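PDB 3N6X: putative glutathionylspermidine synthase from Methylobacillus flagellatus, which is a putative ATP-dependent ligase of the circularly permuted ATP-grasp type, probably joining a carboxylate to an amine. Local coordinates for residues T408-T416 with I422-R430; L174-R182 with G464-L472. All blocks are in the same frame, centred on the assembly; numbering follows the deposited sequence.

Contact 1 (T408-T416 with I422-R430); sequences TLALSTCPT and IAPRHVDLR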
ATOM      1  N   THR A 408      18.834  -9.660  -3.409  1.00 58.54           N
ATOM      2  CA  THR A 408      18.853  -8.379  -4.136  1.00 58.98           C
ATOM      3  C   THR A 408      18.250  -8.589  -5.521  1.00 61.43           C
ATOM      4  O   THR A 408      18.782  -9.365  -6.319  1.00 60.17           O
ATOM      5  CB  THR A 408      20.276  -7.764  -4.159  1.00 72.83           C
ATOM      6  OG1 THR A 408      20.753  -7.651  -2.812  1.00 75.01           O
ATOM      7  CG2 THR A 408      20.311  -6.384  -4.831  1.00 70.90           C
ATOM      8  N   LEU A 409      17.075  -7.987  -5.755  1.00 58.15           N
ATOM      9  CA  LEU A 409      16.317  -8.172  -6.992  1.00 57.15           C
ATOM     10  C   LEU A 409      16.730  -7.177  -8.058  1.00 60.82           C
ATOM     11  O   LEU A 409      17.062  -6.029  -7.735  1.00 59.78           O
ATOM     12  CB  LEU A 409      14.803  -8.036  -6.718  1.00 56.44           C
ATOM     13  CG  LEU A 409      14.160  -9.080  -5.802  1.00 59.66           C
ATOM     14  CD1 LEU A 409      12.798  -8.615  -5.339  1.00 59.43           C
ATOM     15  CD2 LEU A 409      14.041 -10.426  -6.494  1.00 60.05           C
ATOM     16  N   ALA A 410      16.640  -7.591  -9.342  1.00 57.40           N
ATOM     17  CA  ALA A 410      16.919  -6.714 -10.483  1.00 58.10           C
ATOM     18  C   ALA A 410      15.746  -5.715 -10.676  1.00 63.23           C
ATOM     19  O   ALA A 410      14.999  -5.802 -11.662  1.00 61.84           O
ATOM     20  CB  ALA A 410      17.130  -7.548 -11.744  1.00 58.79           C
ATOM     21  N   LEU A 411      15.574  -4.791  -9.690  1.00 61.38           N
ATOM     22  CA  LEU A 411      14.500  -3.787  -9.644  1.00 61.30           C
ATOM     23  C   LEU A 411      14.445  -2.961 -10.927  1.00 65.15           C
ATOM     24  O   LEU A 411      15.454  -2.382 -11.322  1.00 65.46           O
ATOM     25  CB  LEU A 411      14.674  -2.866  -8.399  1.00 61.13           C
ATOM     26  CG  LEU A 411      13.522  -1.883  -8.092  1.00 64.87           C
ATOM     27  CD1 LEU A 411      12.198  -2.549  -8.224  1.00 65.26           C
ATOM     28  CD2 LEU A 411      13.655  -1.285  -6.706  1.00 64.05           C
ATOM     29  N   SER A 412      13.265  -2.921 -11.588  1.00 60.92           N
ATOM     30  CA  SER A 412      13.101  -2.193 -12.846  1.00 60.77           C
ATOM     31  C   SER A 412      13.330  -0.705 -12.693  1.00 63.96           C
ATOM     32  O   SER A 412      13.049  -0.130 -11.633  1.00 62.38           O
ATOM     33  CB  SER A 412      11.741  -2.472 -13.490  1.00 64.43           C
ATOM     34  OG  SER A 412      10.716  -1.636 -12.979  1.00 71.54           O
ATOM     35  N   THR A 413      13.886  -0.090 -13.741  1.00 61.30           N
ATOM     36  CA  THR A 413      14.169   1.335 -13.766  1.00 61.54           C
ATOM     37  C   THR A 413      13.175   2.074 -14.649  1.00 66.94           C
ATOM     38  O   THR A 413      12.721   1.543 -15.663  1.00 66.48           O
ATOM     39  CB  THR A 413      15.604   1.590 -14.204  1.00 68.61           C
ATOM     40  OG1 THR A 413      15.909   0.764 -15.332  1.00 69.57           O
ATOM     41  CG2 THR A 413      16.601   1.348 -13.091  1.00 66.94           C
ATOM     42  N   CYS A 414      12.835   3.290 -14.259  1.00 64.41           N
ATOM     43  CA  CYS A 414      11.930   4.138 -15.012  1.00 64.86           C
ATOM     44  C   CYS A 414      12.669   5.431 -15.341  1.00 68.75           C
ATOM     45  O   CYS A 414      13.338   5.991 -14.459  1.00 67.89           O
ATOM     46  CB  CYS A 414      10.657   4.405 -14.210  1.00 65.74           C
ATOM     47  SG  CYS A 414       9.464   5.494 -15.035  1.00 69.97           S
ATOM     48  N   PRO A 415      12.607   5.912 -16.614  1.00 64.94           N
ATOM     49  CA  PRO A 415      13.311   7.159 -16.962  1.00 64.06           C
ATOM     50  C   PRO A 415      12.945   8.282 -16.024  1.00 66.58           C
ATOM     51  O   PRO A 415      11.775   8.499 -15.743  1.00 64.98           O
ATOM     52  CB  PRO A 415      12.852   7.433 -18.385  1.00 65.96           C
ATOM     53  CG  PRO A 415      12.512   6.109 -18.913  1.00 70.85           C
ATOM     54  CD  PRO A 415      11.895   5.364 -17.781  1.00 66.58           C
ATOM     55  N   THR A 416      13.953   8.890 -15.430  1.00 64.71           N
ATOM     56  CA  THR A 416      13.783   9.911 -14.415  1.00 65.23           C
ATOM     57  C   THR A 416      14.738  11.048 -14.709  1.00 73.26           C
ATOM     58  O   THR A 416      15.890  10.808 -15.095  1.00 73.27           O
ATOM     59  CB  THR A 416      14.044   9.287 -13.026  1.00 67.28           C
ATOM     60  OG1 THR A 416      13.382   8.024 -12.945  1.00 63.56           O
ATOM     61  CG2 THR A 416      13.596  10.180 -11.878  1.00 63.76           C
ATOM     62  N   ILE A 422      18.170  12.497 -18.554  1.00 81.13           N
ATOM     63  CA  ILE A 422      17.149  11.467 -18.361  1.00 81.24           C
ATOM     64  C   ILE A 422      17.859  10.124 -18.145  1.00 84.84           C
ATOM     65  O   ILE A 422      18.359   9.524 -19.105  1.00 84.77           O
ATOM     66  CB  ILE A 422      16.128  11.433 -19.553  1.00 84.77           C
ATOM     67  CG1 ILE A 422      15.432  12.797 -19.733  1.00 85.75           C
ATOM     68  CG2 ILE A 422      15.088  10.316 -19.372  1.00 85.54           C
ATOM     69  CD1 ILE A 422      15.418  13.308 -21.159  1.00 97.12           C
ATOM     70  N   ALA A 423      17.970   9.691 -16.874  1.00 80.27           N
ATOM     71  CA  ALA A 423      18.660   8.442 -16.534  1.00 79.17           C
ATOM     72  C   ALA A 423      17.739   7.444 -15.847  1.00 79.20           C
ATOM     73  O   ALA A 423      16.825   7.849 -15.126  1.00 78.59           O
ATOM     74  CB  ALA A 423      19.864   8.731 -15.652  1.00 80.07           C
ATOM     75  N   PRO A 424      17.991   6.121 -16.016  1.00 73.33           N
ATOM     76  CA  PRO A 424      17.140   5.123 -15.350  1.00 71.74           C
ATOM     77  C   PRO A 424      17.253   5.179 -13.826  1.00 70.78           C
ATOM     78  O   PRO A 424      18.358   5.299 -13.292  1.00 70.29           O
ATOM     79  CB  PRO A 424      17.674   3.786 -15.893  1.00 73.86           C
ATOM     80  CG  PRO A 424      18.438   4.135 -17.125  1.00 78.98           C
ATOM     81  CD  PRO A 424      19.027   5.471 -16.845  1.00 74.90           C
ATOM     82  N   ARG A 425      16.095   5.140 -13.127  1.00 62.99           N
ATOM     83  CA  ARG A 425      16.026   5.116 -11.662  1.00 60.50           C
ATOM     84  C   ARG A 425      15.031   4.059 -11.184  1.00 62.44           C
ATOM     85  O   ARG A 425      14.048   3.780 -11.871  1.00 61.91           O
ATOM     86  CB  ARG A 425      15.692   6.500 -11.084  1.00 56.44           C
ATOM     87  CG  ARG A 425      16.824   7.526 -11.228  1.00 62.06           C
ATOM     88  CD  ARG A 425      18.064   7.127 -10.448  1.00 67.02           C
ATOM     89  NE  ARG A 425      19.110   8.152 -10.493  1.00 72.66           N
ATOM     90  CZ  ARG A 425      20.077   8.195 -11.407  1.00 84.41           C
ATOM     91  NH1 ARG A 425      20.102   7.312 -12.398  1.00 69.34           N
ATOM     92  NH2 ARG A 425      21.006   9.141 -11.355  1.00 70.51           N
ATOM     93  N   HIS A 426      15.309   3.445 -10.026  1.00 57.32           N
ATOM     94  CA  HIS A 426      14.483   2.366  -9.481  1.00 55.28           C
ATOM     95  C   HIS A 426      13.122   2.850  -8.978  1.00 52.81           C
ATOM     96  O   HIS A 426      13.032   3.877  -8.303  1.00 50.16           O
ATOM     97  CB  HIS A 426      15.246   1.590  -8.393  1.00 56.23           C
ATOM     98  CG  HIS A 426      16.477   0.899  -8.904  1.00 59.92           C
ATOM     99  ND1 HIS A 426      16.398  -0.150  -9.811  1.00 61.91           N
ATOM    100  CD2 HIS A 426      17.779   1.125  -8.613  1.00 61.81           C
ATOM    101  CE1 HIS A 426      17.648  -0.512 -10.051  1.00 61.25           C
ATOM    102  NE2 HIS A 426      18.514   0.222  -9.350  1.00 61.65           N
ATOM    103  N   VAL A 427      12.063   2.109  -9.325  1.00 47.75           N
ATOM    104  CA  VAL A 427      10.684   2.434  -8.920  1.00 46.64           C
ATOM    105  C   VAL A 427       9.980   1.236  -8.294  1.00 50.36           C
ATOM    106  O   VAL A 427      10.294   0.079  -8.616  1.00 49.55           O
ATOM    107  CB  VAL A 427       9.827   2.977 -10.112  1.00 49.24           C
ATOM    108  CG1 VAL A 427      10.245   4.387 -10.509  1.00 48.84           C
ATOM    109  CG2 VAL A 427       9.869   2.028 -11.311  1.00 48.43           C
ATOM    110  N   ASP A 428       8.939   1.513  -7.510  1.00 46.37           N
ATOM    111  CA  ASP A 428       8.018   0.490  -7.048  1.00 45.60           C
ATOM    112  C   ASP A 428       6.572   0.983  -7.240  1.00 49.16           C
ATOM    113  O   ASP A 428       6.361   2.170  -7.527  1.00 47.95           O
ATOM    114  CB  ASP A 428       8.334   0.009  -5.619  1.00 47.14           C
ATOM    115  CG  ASP A 428       7.814   0.865  -4.487  1.00 59.54           C
ATOM    116  OD1 ASP A 428       7.357   1.990  -4.756  1.00 60.44           O
ATOM    117  OD2 ASP A 428       7.892   0.417  -3.326  1.00 69.06           O
ATOM    118  N   LEU A 429       5.595   0.072  -7.148  1.00 44.63           N
ATOM    119  CA  LEU A 429       4.209   0.373  -7.456  1.00 43.48           C
ATOM    120  C   LEU A 429       3.256  -0.076  -6.345  1.00 44.17           C
ATOM    121  O   LEU A 429       3.308  -1.235  -5.919  1.00 44.25           O
ATOM    122  CB  LEU A 429       3.861  -0.351  -8.776  1.00 44.22           C
ATOM    123  CG  LEU A 429       2.700   0.203  -9.577  1.00 50.38           C
ATOM    124  CD1 LEU A 429       3.083   1.519 -10.268  1.00 50.38           C
ATOM    125  CD2 LEU A 429       2.227  -0.805 -10.599  1.00 53.31           C
ATOM    126  N   ARG A 430       2.359   0.815  -5.906  1.00 37.92           N
ATOM    127  CA  ARG A 430       1.342   0.447  -4.927  1.00 36.41           C
ATOM    128  C   ARG A 430      -0.104   0.692  -5.416  1.00 39.83           C
ATOM    129  O   ARG A 430      -0.652   1.771  -5.204  1.00 40.54           O
ATOM    130  CB  ARG A 430       1.585   1.101  -3.549  1.00 36.19           C
ATOM    131  CG  ARG A 430       0.628   0.557  -2.462  1.00 45.00           C
ATOM    132  CD  ARG A 430       0.610   1.395  -1.198  1.00 49.88           C
ATOM    133  NE  ARG A 430       1.621   0.951  -0.237  1.00 59.52           N
ATOM    134  CZ  ARG A 430       1.610   1.261   1.055  1.00 77.13           C
ATOM    135  NH1 ARG A 430       0.633   2.006   1.558  1.00 71.06           N
ATOM    136  NH2 ARG A 430       2.574   0.827   1.855  1.00 63.49           N
TER
HETATM  137  O   HOH W   1       9.641  -2.006 -10.356  1.00 55.34           O
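The imidazole of His426 has the methyl CG2 of Thr413 over one face, 4.0 Å from the ring centroid in a CH-pi contact, while the carbonyl O of Leu411 lies at its edge in the ring plane. These residues sit at the open end of an antiparallel beta hairpin, strand 413-418 against strand 423-435. The ring has CG anti to the carbonyl carbon (chi1 -63°), which brings ND1 to Leu411 O at 2.9 Å; the N-H...O angle of 126° makes this bond weak. The pairing is carried by the backbone: at the hydrogen-bonded pair Cys414 N meets Arg425 O at 2.7 Å and Arg425 N meets Cys414 O at 3.2 Å, and Thr416 and Ala423 exchange a second such pair.

On the His426 face, Thr413 CB rests on Pro424 CB at 3.5 Å, and Thr413 OG1 is held by Asp11 and Phe10. On the face of Cys414, its CB packs against Val427 CG1 at 3.7 Å, and both side chains also touch Lys467 of strand 464-471. Cys414 O takes Arg425 N on one face of its plane and Thr416 OG1 on the other. Beyond the paired residues, Ser412 OG, whose stronger partner is Glu12, receives a hydrogen from a water at 2.9 Å, and that water gives its other to Val427 O at 2.8 Å.

Contact 2 (L174-R182 with G464-L472); sequences LENRKMMMR and GGTKDTWIL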
ATOM      1  N   LEU A 174      -3.900  10.539  -6.349  1.00 33.80           N
ATOM      2  CA  LEU A 174      -4.897  11.466  -6.875  1.00 33.59           C
ATOM      3  C   LEU A 174      -4.310  12.821  -7.243  1.00 38.22           C
ATOM      4  O   LEU A 174      -4.564  13.308  -8.344  1.00 38.35           O
ATOM      5  CB  LEU A 174      -6.090  11.601  -5.911  1.00 33.11           C
ATOM      6  CG  LEU A 174      -6.872  10.300  -5.677  1.00 37.20           C
ATOM      7  CD1 LEU A 174      -7.871  10.453  -4.549  1.00 37.79           C
ATOM      8  CD2 LEU A 174      -7.562   9.827  -6.951  1.00 37.98           C
ATOM      9  N   GLU A 175      -3.434  13.375  -6.381  1.00 35.57           N
ATOM     10  CA  GLU A 175      -2.793  14.677  -6.615  1.00 35.54           C
ATOM     11  C   GLU A 175      -1.756  14.651  -7.711  1.00 39.88           C
ATOM     12  O   GLU A 175      -1.582  15.653  -8.397  1.00 40.56           O
ATOM     13  CB  GLU A 175      -2.198  15.255  -5.310  1.00 36.98           C
ATOM     14  CG  GLU A 175      -3.260  15.833  -4.371  1.00 50.84           C
ATOM     15  CD  GLU A 175      -4.227  16.829  -5.008  1.00 74.95           C
ATOM     16  OE1 GLU A 175      -3.760  17.767  -5.701  1.00 56.31           O
ATOM     17  OE2 GLU A 175      -5.454  16.647  -4.840  1.00 71.24           O
ATOM     18  N   ASN A 176      -1.061  13.519  -7.890  1.00 35.74           N
ATOM     19  CA  ASN A 176      -0.059  13.424  -8.947  1.00 35.61           C
ATOM     20  C   ASN A 176      -0.713  13.462 -10.307  1.00 39.45           C
ATOM     21  O   ASN A 176      -0.174  14.085 -11.216  1.00 39.88           O
ATOM     22  CB  ASN A 176       0.816  12.178  -8.792  1.00 33.56           C
ATOM     23  CG  ASN A 176       1.775  12.259  -7.639  1.00 45.24           C
ATOM     24  OD1 ASN A 176       1.973  13.318  -7.036  1.00 36.57           O
ATOM     25  ND2 ASN A 176       2.344  11.122  -7.262  1.00 39.08           N
ATOM     26  N   ARG A 177      -1.916  12.870 -10.436  1.00 35.56           N
ATOM     27  CA  ARG A 177      -2.653  12.920 -11.702  1.00 35.24           C
ATOM     28  C   ARG A 177      -3.092  14.364 -12.009  1.00 39.17           C
ATOM     29  O   ARG A 177      -2.891  14.845 -13.131  1.00 37.35           O
ATOM     30  CB  ARG A 177      -3.874  11.975 -11.688  1.00 29.85           C
ATOM     31  CG  ARG A 177      -4.764  12.117 -12.946  1.00 29.99           C
ATOM     32  CD  ARG A 177      -4.003  11.793 -14.247  1.00 32.34           C
ATOM     33  NE  ARG A 177      -3.237  10.544 -14.132  1.00 34.69           N
ATOM     34  CZ  ARG A 177      -3.768   9.333 -14.259  1.00 38.54           C
ATOM     35  NH1 ARG A 177      -5.046   9.193 -14.586  1.00 26.64           N
ATOM     36  NH2 ARG A 177      -3.024   8.258 -14.082  1.00 28.92           N
ATOM     37  N   LYS A 178      -3.687  15.040 -11.000  1.00 36.65           N
ATOM     38  CA  LYS A 178      -4.165  16.417 -11.086  1.00 36.97           C
ATOM     39  C   LYS A 178      -3.012  17.371 -11.494  1.00 43.80           C
ATOM     40  O   LYS A 178      -3.204  18.220 -12.355  1.00 43.94           O
ATOM     41  CB  LYS A 178      -4.786  16.829  -9.739  1.00 38.81           C
ATOM     42  CG  LYS A 178      -5.623  18.090  -9.795  1.00 57.53           C
ATOM     43  CD  LYS A 178      -6.124  18.502  -8.402  1.00 65.04           C
ATOM     44  CE  LYS A 178      -6.392  19.990  -8.313  1.00 68.85           C
ATOM     45  NZ  LYS A 178      -7.773  20.279  -7.833  1.00 76.02           N
HETATM   46  N   MSE A 179      -1.800  17.141 -10.944  1.00 42.89           N
HETATM   47  CA  MSE A 179      -0.573  17.905 -11.230  1.00 43.93           C
HETATM   48  C   MSE A 179      -0.134  17.743 -12.698  1.00 43.51           C
HETATM   49  O   MSE A 179       0.184  18.740 -13.356  1.00 43.17           O
HETATM   50  CB  MSE A 179       0.556  17.456 -10.268  1.00 48.40           C
HETATM   51  CG  MSE A 179       1.926  18.080 -10.570  1.00 59.61           C
HETATM   52 SE   MSE A 179       1.884  20.038 -10.487  0.75 72.46          SE
HETATM   53  CE  MSE A 179       2.096  20.242  -8.654  1.00 69.51           C
HETATM   54  N   MSE A 180      -0.115  16.480 -13.204  1.00 36.03           N
HETATM   55  CA  MSE A 180       0.272  16.154 -14.580  1.00 34.26           C
HETATM   56  C   MSE A 180      -0.697  16.761 -15.586  1.00 40.97           C
HETATM   57  O   MSE A 180      -0.269  17.238 -16.639  1.00 40.81           O
HETATM   58  CB  MSE A 180       0.348  14.623 -14.781  1.00 34.96           C
HETATM   59  CG  MSE A 180       1.546  13.982 -14.095  1.00 39.74           C
HETATM   60 SE   MSE A 180       3.280  14.398 -14.899  0.75 44.59          SE
HETATM   61  CE  MSE A 180       3.029  13.649 -16.615  1.00 41.10           C
HETATM   62  N   MSE A 181      -2.018  16.708 -15.276  1.00 38.58           N
HETATM   63  CA  MSE A 181      -3.069  17.268 -16.125  1.00 37.88           C
HETATM   64  C   MSE A 181      -2.967  18.811 -16.171  1.00 42.96           C
HETATM   65  O   MSE A 181      -3.229  19.419 -17.212  1.00 42.72           O
HETATM   66  CB  MSE A 181      -4.462  16.826 -15.627  1.00 39.83           C
HETATM   67  CG  MSE A 181      -5.623  17.374 -16.497  1.00 47.78           C
HETATM   68 SE   MSE A 181      -5.524  16.788 -18.397  0.75 55.40          SE
HETATM   69  CE  MSE A 181      -6.223  15.003 -18.136  1.00 52.04           C
ATOM     70  N   ARG A 182      -2.578  19.431 -15.043  1.00 40.03           N
ATOM     71  CA  ARG A 182      -2.426  20.882 -14.944  1.00 40.11           C
ATOM     72  C   ARG A 182      -1.186  21.348 -15.743  1.00 44.27           C
ATOM     73  O   ARG A 182      -1.269  22.329 -16.475  1.00 44.46           O
ATOM     74  CB  ARG A 182      -2.312  21.288 -13.465  1.00 41.99           C
ATOM     75  CG  ARG A 182      -2.481  22.766 -13.177  1.00 52.93           C
ATOM     76  CD  ARG A 182      -2.323  23.000 -11.681  1.00 63.15           C
ATOM     77  NE  ARG A 182      -2.795  24.320 -11.258  1.00 66.37           N
ATOM     78  CZ  ARG A 182      -2.648  24.798 -10.026  1.00 72.40           C
ATOM     79  NH1 ARG A 182      -2.040  24.072  -9.094  1.00 56.73           N
ATOM     80  NH2 ARG A 182      -3.107  26.004  -9.716  1.00 49.94           N
ATOM     81  N   GLY A 464      13.911   9.743  -1.806  1.00 78.36           N
ATOM     82  CA  GLY A 464      12.726   9.152  -2.418  1.00 76.55           C
ATOM     83  C   GLY A 464      11.729  10.174  -2.922  1.00 75.59           C
ATOM     84  O   GLY A 464      11.477  11.184  -2.257  1.00 75.72           O
ATOM     85  N   GLY A 465      11.154   9.901  -4.094  1.00 67.34           N
ATOM     86  CA  GLY A 465      10.149  10.762  -4.710  1.00 65.01           C
ATOM     87  C   GLY A 465       8.966   9.999  -5.275  1.00 62.80           C
ATOM     88  O   GLY A 465       8.891   8.781  -5.129  1.00 61.87           O
ATOM     89  N   THR A 466       8.016  10.713  -5.916  1.00 55.78           N
ATOM     90  CA  THR A 466       6.855  10.064  -6.548  1.00 53.54           C
ATOM     91  C   THR A 466       6.709  10.407  -8.023  1.00 53.82           C
ATOM     92  O   THR A 466       7.300  11.375  -8.516  1.00 52.24           O
ATOM     93  CB  THR A 466       5.550  10.323  -5.796  1.00 58.93           C
ATOM     94  OG1 THR A 466       5.241  11.708  -5.855  1.00 61.76           O
ATOM     95  CG2 THR A 466       5.586   9.831  -4.359  1.00 57.91           C
ATOM     96  N   LYS A 467       5.923   9.588  -8.726  1.00 48.09           N
ATOM     97  CA  LYS A 467       5.605   9.724 -10.138  1.00 45.73           C
ATOM     98  C   LYS A 467       4.127   9.479 -10.298  1.00 47.35           C
ATOM     99  O   LYS A 467       3.514   8.839  -9.439  1.00 47.88           O
ATOM    100  CB  LYS A 467       6.360   8.665 -10.958  1.00 46.52           C
ATOM    101  CG  LYS A 467       7.832   8.942 -11.159  1.00 45.56           C
ATOM    102  CD  LYS A 467       8.467   7.803 -11.913  1.00 48.94           C
ATOM    103  CE  LYS A 467       9.870   8.120 -12.363  1.00 59.46           C
ATOM    104  NZ  LYS A 467       9.890   8.661 -13.745  1.00 61.52           N
ATOM    105  N   ASP A 468       3.556   9.924 -11.415  1.00 41.06           N
ATOM    106  CA  ASP A 468       2.178   9.606 -11.770  1.00 39.21           C
ATOM    107  C   ASP A 468       2.221   8.246 -12.462  1.00 39.84           C
ATOM    108  O   ASP A 468       3.189   7.959 -13.165  1.00 41.00           O
ATOM    109  CB  ASP A 468       1.625  10.675 -12.740  1.00 40.57           C
ATOM    110  CG  ASP A 468       0.154  10.535 -13.109  1.00 39.59           C
ATOM    111  OD1 ASP A 468      -0.539   9.681 -12.498  1.00 38.05           O
ATOM    112  OD2 ASP A 468      -0.306  11.282 -13.997  1.00 39.77           O
ATOM    113  N   THR A 469       1.218   7.395 -12.236  1.00 33.84           N
ATOM    114  CA  THR A 469       1.145   6.087 -12.901  1.00 32.78           C
ATOM    115  C   THR A 469       0.005   6.107 -13.892  1.00 35.52           C
ATOM    116  O   THR A 469      -1.158   6.314 -13.506  1.00 32.93           O
ATOM    117  CB  THR A 469       0.993   4.930 -11.874  1.00 37.14           C
ATOM    118  OG1 THR A 469       2.015   5.032 -10.895  1.00 34.25           O
ATOM    119  CG2 THR A 469       1.041   3.545 -12.531  1.00 31.65           C
ATOM    120  N   TRP A 470       0.328   5.896 -15.169  1.00 33.38           N
ATOM    121  CA  TRP A 470      -0.661   5.892 -16.238  1.00 33.84           C
ATOM    122  C   TRP A 470      -1.044   4.478 -16.618  1.00 36.98           C
ATOM    123  O   TRP A 470      -0.177   3.680 -16.969  1.00 37.17           O
ATOM    124  CB  TRP A 470      -0.109   6.602 -17.477  1.00 33.23           C
ATOM    125  CG  TRP A 470       0.083   8.087 -17.342  1.00 34.83           C
ATOM    126  CD1 TRP A 470      -0.187   8.867 -16.252  1.00 37.77           C
ATOM    127  CD2 TRP A 470       0.562   8.971 -18.361  1.00 35.06           C
ATOM    128  NE1 TRP A 470       0.127  10.179 -16.520  1.00 37.56           N
ATOM    129  CE2 TRP A 470       0.588  10.273 -17.810  1.00 39.18           C
ATOM    130  CE3 TRP A 470       0.980   8.788 -19.696  1.00 36.19           C
ATOM    131  CZ2 TRP A 470       0.992  11.390 -18.552  1.00 38.58           C
ATOM    132  CZ3 TRP A 470       1.402   9.891 -20.420  1.00 37.94           C
ATOM    133  CH2 TRP A 470       1.398  11.175 -19.854  1.00 38.72           C
ATOM    134  N   ILE A 471      -2.339   4.163 -16.560  1.00 32.59           N
ATOM    135  CA  ILE A 471      -2.842   2.889 -17.045  1.00 31.75           C
ATOM    136  C   ILE A 471      -3.590   3.188 -18.328  1.00 36.87           C
ATOM    137  O   ILE A 471      -4.526   3.997 -18.326  1.00 36.11           O
ATOM    138  CB  ILE A 471      -3.700   2.112 -15.982  1.00 34.54           C
ATOM    139  CG1 ILE A 471      -2.787   1.389 -14.943  1.00 35.37           C
ATOM    140  CG2 ILE A 471      -4.600   1.074 -16.657  1.00 33.75           C
ATOM    141  CD1 ILE A 471      -2.084   2.240 -13.913  1.00 34.91           C
ATOM    142  N   LEU A 472      -3.109   2.635 -19.446  1.00 34.41           N
ATOM    143  CA  LEU A 472      -3.719   2.874 -20.756  1.00 34.42           C
ATOM    144  C   LEU A 472      -5.010   2.107 -20.924  1.00 38.95           C
ATOM    145  O   LEU A 472      -5.115   0.973 -20.455  1.00 38.45           O
ATOM    146  CB  LEU A 472      -2.734   2.570 -21.896  1.00 34.01           C
ATOM    147  CG  LEU A 472      -1.413   3.365 -21.869  1.00 37.43           C
ATOM    148  CD1 LEU A 472      -0.703   3.264 -23.200  1.00 36.76           C
ATOM    149  CD2 LEU A 472      -1.646   4.865 -21.474  1.00 36.40           C
TER
HETATM  150  O   HOH W   2       1.419   8.179  -8.005  1.00 54.30           O
HETATM  151  O   HOH W   3      -4.343   5.794 -14.983  1.00 25.86           O
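Arg177 and Asp468 form the charged core of this helix-on-sheet packing, in which the axes of segments 174-182 and 469-471 lie 83° apart. The salt bridge is bidentate and side-on: NE of Arg177 meets OD2 of Asp468 at 3.0 Å on its syn lone pair, nearly straight at 161°, while NH2 of Arg177 reaches OD1 at 3.3 Å. The arginine leaves the helix with CG anti to the backbone N, then bends at chi2 and chi3, which turns the guanidinium edge onto the carboxylate. Its NH1 goes elsewhere, to Ala194 O and a glycerol probably from the crystallisation liquor. From the same segment as the aspartate, Trp470 NE1 donates to Asp468 OD2 at 2.8 Å, arriving from above the carboxylate plane (69° out of it).

Among the other polar contacts, Asn176 ND2 makes weak bonds to Thr466 OG1, at 3.3 Å, and to Lys467 O. A water accepts from both Arg177 NH2 and Ile471 N.

Apolar contact comes from Met180, a selenomethionine in the crystal, whose CE touches Trp470 CZ2 at 3.6 Å; its CG packs alongside the carboxylate, 3.3 Å from Asp468 OD2. Phe188 of helix 185-190 touches both Met180 and Trp470.

Replacing Asp468 by an alanine is likely to leave the Arg177 guanidinium without its counter-charge and Trp470 NE1 without its acceptor. With Arg177 NE and Trp470 NE1 both donating to OD2, and Arg177 NH2 to OD1, the buried carboxylate is likely to have its charge largely balanced where helix meets strand.

How the contacts relate
Both contacts are mostly buried and both reach the same mixed sheet, their centres about 16 Å apart, but they bond it differently. Contact 1 lies within the sheet, two strands close in sequence joined by backbone hydrogen bonds; contact 2 fixes a helix to that sheet's strand 464-471 across 281 intervening residues, through a charged pair and side-chain donors. Strand 446-450 pairs with both 423-435 and 464-471, so it lies between these two strands in the sheet. The contacts also meet directly: Lys467 NZ of contact 2 lies 2.8 Å from Pro415 O of contact 1, a probable hydrogen bond beside its salt bridge to Asp73, while Leu429 CD1 packs on Thr469 CG2.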